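Side-chain contact in uncharacterized protein (Pseudomonas phage YuA, PDB 3PES), which is of unknown function and belongs to a family named after this phage product, folding as a small antiparallel sheet packed against a helix: residues Asp10-Gly14 with Ile15-Ile19. Residues are numbered along the deposited sequence; the frame is centred on the assembly and turned at random.
Sequences DRVAG and IPCLI
Val12 and Ile15 hold each other through two backbone bonds, Val12 N to Ile15 O and Ile15 N to Val12 O, both 2.9 Å, which close a tight turn over Ala13 and Gly14. Ile15, which loses the most surface to the other strand, brings its CB to 3.5 Å from Val12 O, the oxygen that also accepts its N-H; its side chain, branched at CB, suits a strand position and continues to Leu62 and Lys65. Asp10 comes next in surface lost. Its N and O pair with Cys17 O and N, the former bond nearly straight at 169°, while its CB lies 3.8 Å from Ile19 CG1. The carboxylate leads away from the strand pair: Asp10 OD2 accepts a bond from Arg11 N at 2.8 Å and also forms a salt bridge with Arg73 of helix 68-82, two bonds that should limit its rotation. On the face that also carries Val12 and Ile15, Cys17 places SG midway between its own N and carbonyl carbon (chi1 65°), where it meets Val12 CG2 at 3.8 Å; small and apolar, it fits a buried site shared with Val51 and Leu62. On the other face, Arg11 runs extended from CG to NE, its NH1 reaching Gly14 O at 2.9 Å. That acceptor is close to the guanidinium plane, though NH1 stands above the carbonyl plane. The same nitrogen, Arg11 NH1, lies 3.5 Å from Pro16 CD, the proline ring being crossed at a slant. Pro16 has no N-H to donate, and its non-hydrogen-bonded pairing with Arg11 asks for none. At phi 85° a CB on Gly14 would press against Ala13 O, so glycine suits the place. Together these features make a beta hairpin with a two-residue loop and a type I' turn, joining strands 6-12 and 15-25 of the antiparallel sheet, whose Val12 and Ile19 face helix 68-82.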
ATOM      1  N   ASP A  10      -1.760   9.370  -7.499  1.00 14.47           N
ATOM      2  CA  ASP A  10      -0.436   9.612  -6.974  1.00 14.22           C
ATOM      3  C   ASP A  10       0.464   9.896  -8.169  1.00 14.11           C
ATOM      4  O   ASP A  10      -0.019  10.327  -9.224  1.00 14.05           O
ATOM      5  CB  ASP A  10       0.062   8.427  -6.124  1.00 14.98           C
ATOM      6  CG  ASP A  10       0.979   8.873  -4.980  1.00 15.50           C
ATOM      7  OD1 ASP A  10       0.535   8.847  -3.804  1.00 18.30           O
ATOM      8  OD2 ASP A  10       2.131   9.285  -5.254  1.00 14.88           O
ATOM      9  N   ARG A  11       1.764   9.705  -7.994  1.00 14.86           N
ATOM     10  CA  ARG A  11       2.741   9.930  -9.051  1.00 15.86           C
ATOM     11  C   ARG A  11       3.776   8.836  -8.970  1.00 15.92           C
ATOM     12  O   ARG A  11       4.007   8.290  -7.887  1.00 15.87           O
ATOM     13  CB  ARG A  11       3.413  11.303  -8.908  1.00 16.81           C
ATOM     14  CG  ARG A  11       2.429  12.468  -8.973  1.00 19.59           C
ATOM     15  CD  ARG A  11       3.086  13.835  -9.018  1.00 25.00           C
ATOM     16  NE  ARG A  11       2.076  14.873  -9.233  1.00 27.62           N
ATOM     17  CZ  ARG A  11       1.831  15.472 -10.396  1.00 29.90           C
ATOM     18  NH1 ARG A  11       2.537  15.170 -11.477  1.00 30.37           N
ATOM     19  NH2 ARG A  11       0.879  16.390 -10.474  1.00 31.48           N
ATOM     20  N   VAL A  12       4.372   8.507 -10.113  1.00 15.46           N
ATOM     21  CA  VAL A  12       5.563   7.669 -10.158  1.00 16.65           C
ATOM     22  C   VAL A  12       6.636   8.525 -10.800  1.00 17.23           C
ATOM     23  O   VAL A  12       6.487   8.966 -11.936  1.00 17.47           O
ATOM     24  CB  VAL A  12       5.336   6.377 -10.953  1.00 16.57           C
ATOM     25  CG1 VAL A  12       6.662   5.662 -11.216  1.00 16.83           C
ATOM     26  CG2 VAL A  12       4.370   5.469 -10.202  1.00 17.74           C
ATOM     27  N   ALA A  13       7.697   8.790 -10.039  1.00 18.24           N
ATOM     28  CA  ALA A  13       8.761   9.688 -10.467  1.00 19.32           C
ATOM     29  C   ALA A  13       8.184  10.962 -11.118  1.00 19.52           C
ATOM     30  O   ALA A  13       8.615  11.400 -12.181  1.00 20.09           O
ATOM     31  CB  ALA A  13       9.754   8.955 -11.384  1.00 20.24           C
ATOM     32  N   GLY A  14       7.182  11.536 -10.464  1.00 18.86           N
ATOM     33  CA  GLY A  14       6.600  12.802 -10.891  1.00 18.23           C
ATOM     34  C   GLY A  14       5.523  12.737 -11.959  1.00 17.99           C
ATOM     35  O   GLY A  14       4.926  13.756 -12.292  1.00 18.88           O
ATOM     36  N   ILE A  15       5.273  11.551 -12.498  1.00 16.97           N
ATOM     37  CA  ILE A  15       4.278  11.373 -13.554  1.00 16.55           C
ATOM     38  C   ILE A  15       2.951  10.930 -12.938  1.00 15.60           C
ATOM     39  O   ILE A  15       2.919   9.934 -12.220  1.00 15.52           O
ATOM     40  CB  ILE A  15       4.746  10.335 -14.585  1.00 17.02           C
ATOM     41  CG1 ILE A  15       6.062  10.789 -15.214  1.00 18.71           C
ATOM     42  CG2 ILE A  15       3.687  10.126 -15.663  1.00 18.02           C
ATOM     43  CD1 ILE A  15       6.762   9.698 -15.959  1.00 20.18           C
ATOM     44  N   PRO A  16       1.847  11.656 -13.222  1.00 15.41           N
ATOM     45  CA  PRO A  16       0.548  11.310 -12.620  1.00 15.84           C
ATOM     46  C   PRO A  16       0.091   9.897 -12.962  1.00 15.97           C
ATOM     47  O   PRO A  16       0.250   9.442 -14.093  1.00 16.60           O
ATOM     48  CB  PRO A  16      -0.417  12.325 -13.245  1.00 16.59           C
ATOM     49  CG  PRO A  16       0.425  13.437 -13.659  1.00 16.71           C
ATOM     50  CD  PRO A  16       1.765  12.895 -14.015  1.00 16.26           C
ATOM     51  N   CYS A  17      -0.485   9.216 -11.977  1.00 15.00           N
ATOM     52  CA  CYS A  17      -1.008   7.879 -12.191  1.00 15.34           C
ATOM     53  C   CYS A  17      -2.080   7.585 -11.178  1.00 14.30           C
ATOM     54  O   CYS A  17      -2.392   8.417 -10.330  1.00 15.14           O
ATOM     55  CB  CYS A  17       0.094   6.843 -12.046  1.00 15.98           C
ATOM     56  SG  CYS A  17       0.798   6.742 -10.375  1.00 18.29           S
ATOM     57  N   LEU A  18      -2.636   6.387 -11.286  1.00 13.73           N
ATOM     58  CA  LEU A  18      -3.534   5.848 -10.301  1.00 13.34           C
ATOM     59  C   LEU A  18      -2.813   4.699  -9.616  1.00 12.63           C
ATOM     60  O   LEU A  18      -2.146   3.880 -10.263  1.00 13.61           O
ATOM     61  CB  LEU A  18      -4.788   5.344 -10.996  1.00 14.63           C
ATOM     62  CG  LEU A  18      -6.119   5.235 -10.298  1.00 16.52           C
ATOM     63  CD1 LEU A  18      -6.545   6.565  -9.712  1.00 16.51           C
ATOM     64  CD2 LEU A  18      -7.118   4.792 -11.340  1.00 17.86           C
ATOM     65  N   ILE A  19      -2.942   4.638  -8.303  1.00 11.21           N
ATOM     66  CA  ILE A  19      -2.511   3.457  -7.555  1.00 10.49           C
ATOM     67  C   ILE A  19      -3.774   2.663  -7.222  1.00 10.06           C
ATOM     68  O   ILE A  19      -4.725   3.195  -6.650  1.00 10.91           O
ATOM     69  CB  ILE A  19      -1.748   3.842  -6.259  1.00 10.40           C
ATOM     70  CG1 ILE A  19      -0.510   4.698  -6.587  1.00 11.08           C
ATOM     71  CG2 ILE A  19      -1.374   2.583  -5.444  1.00 11.66           C
ATOM     72  CD1 ILE A  19       0.501   4.108  -7.543  1.00 11.85           C
TER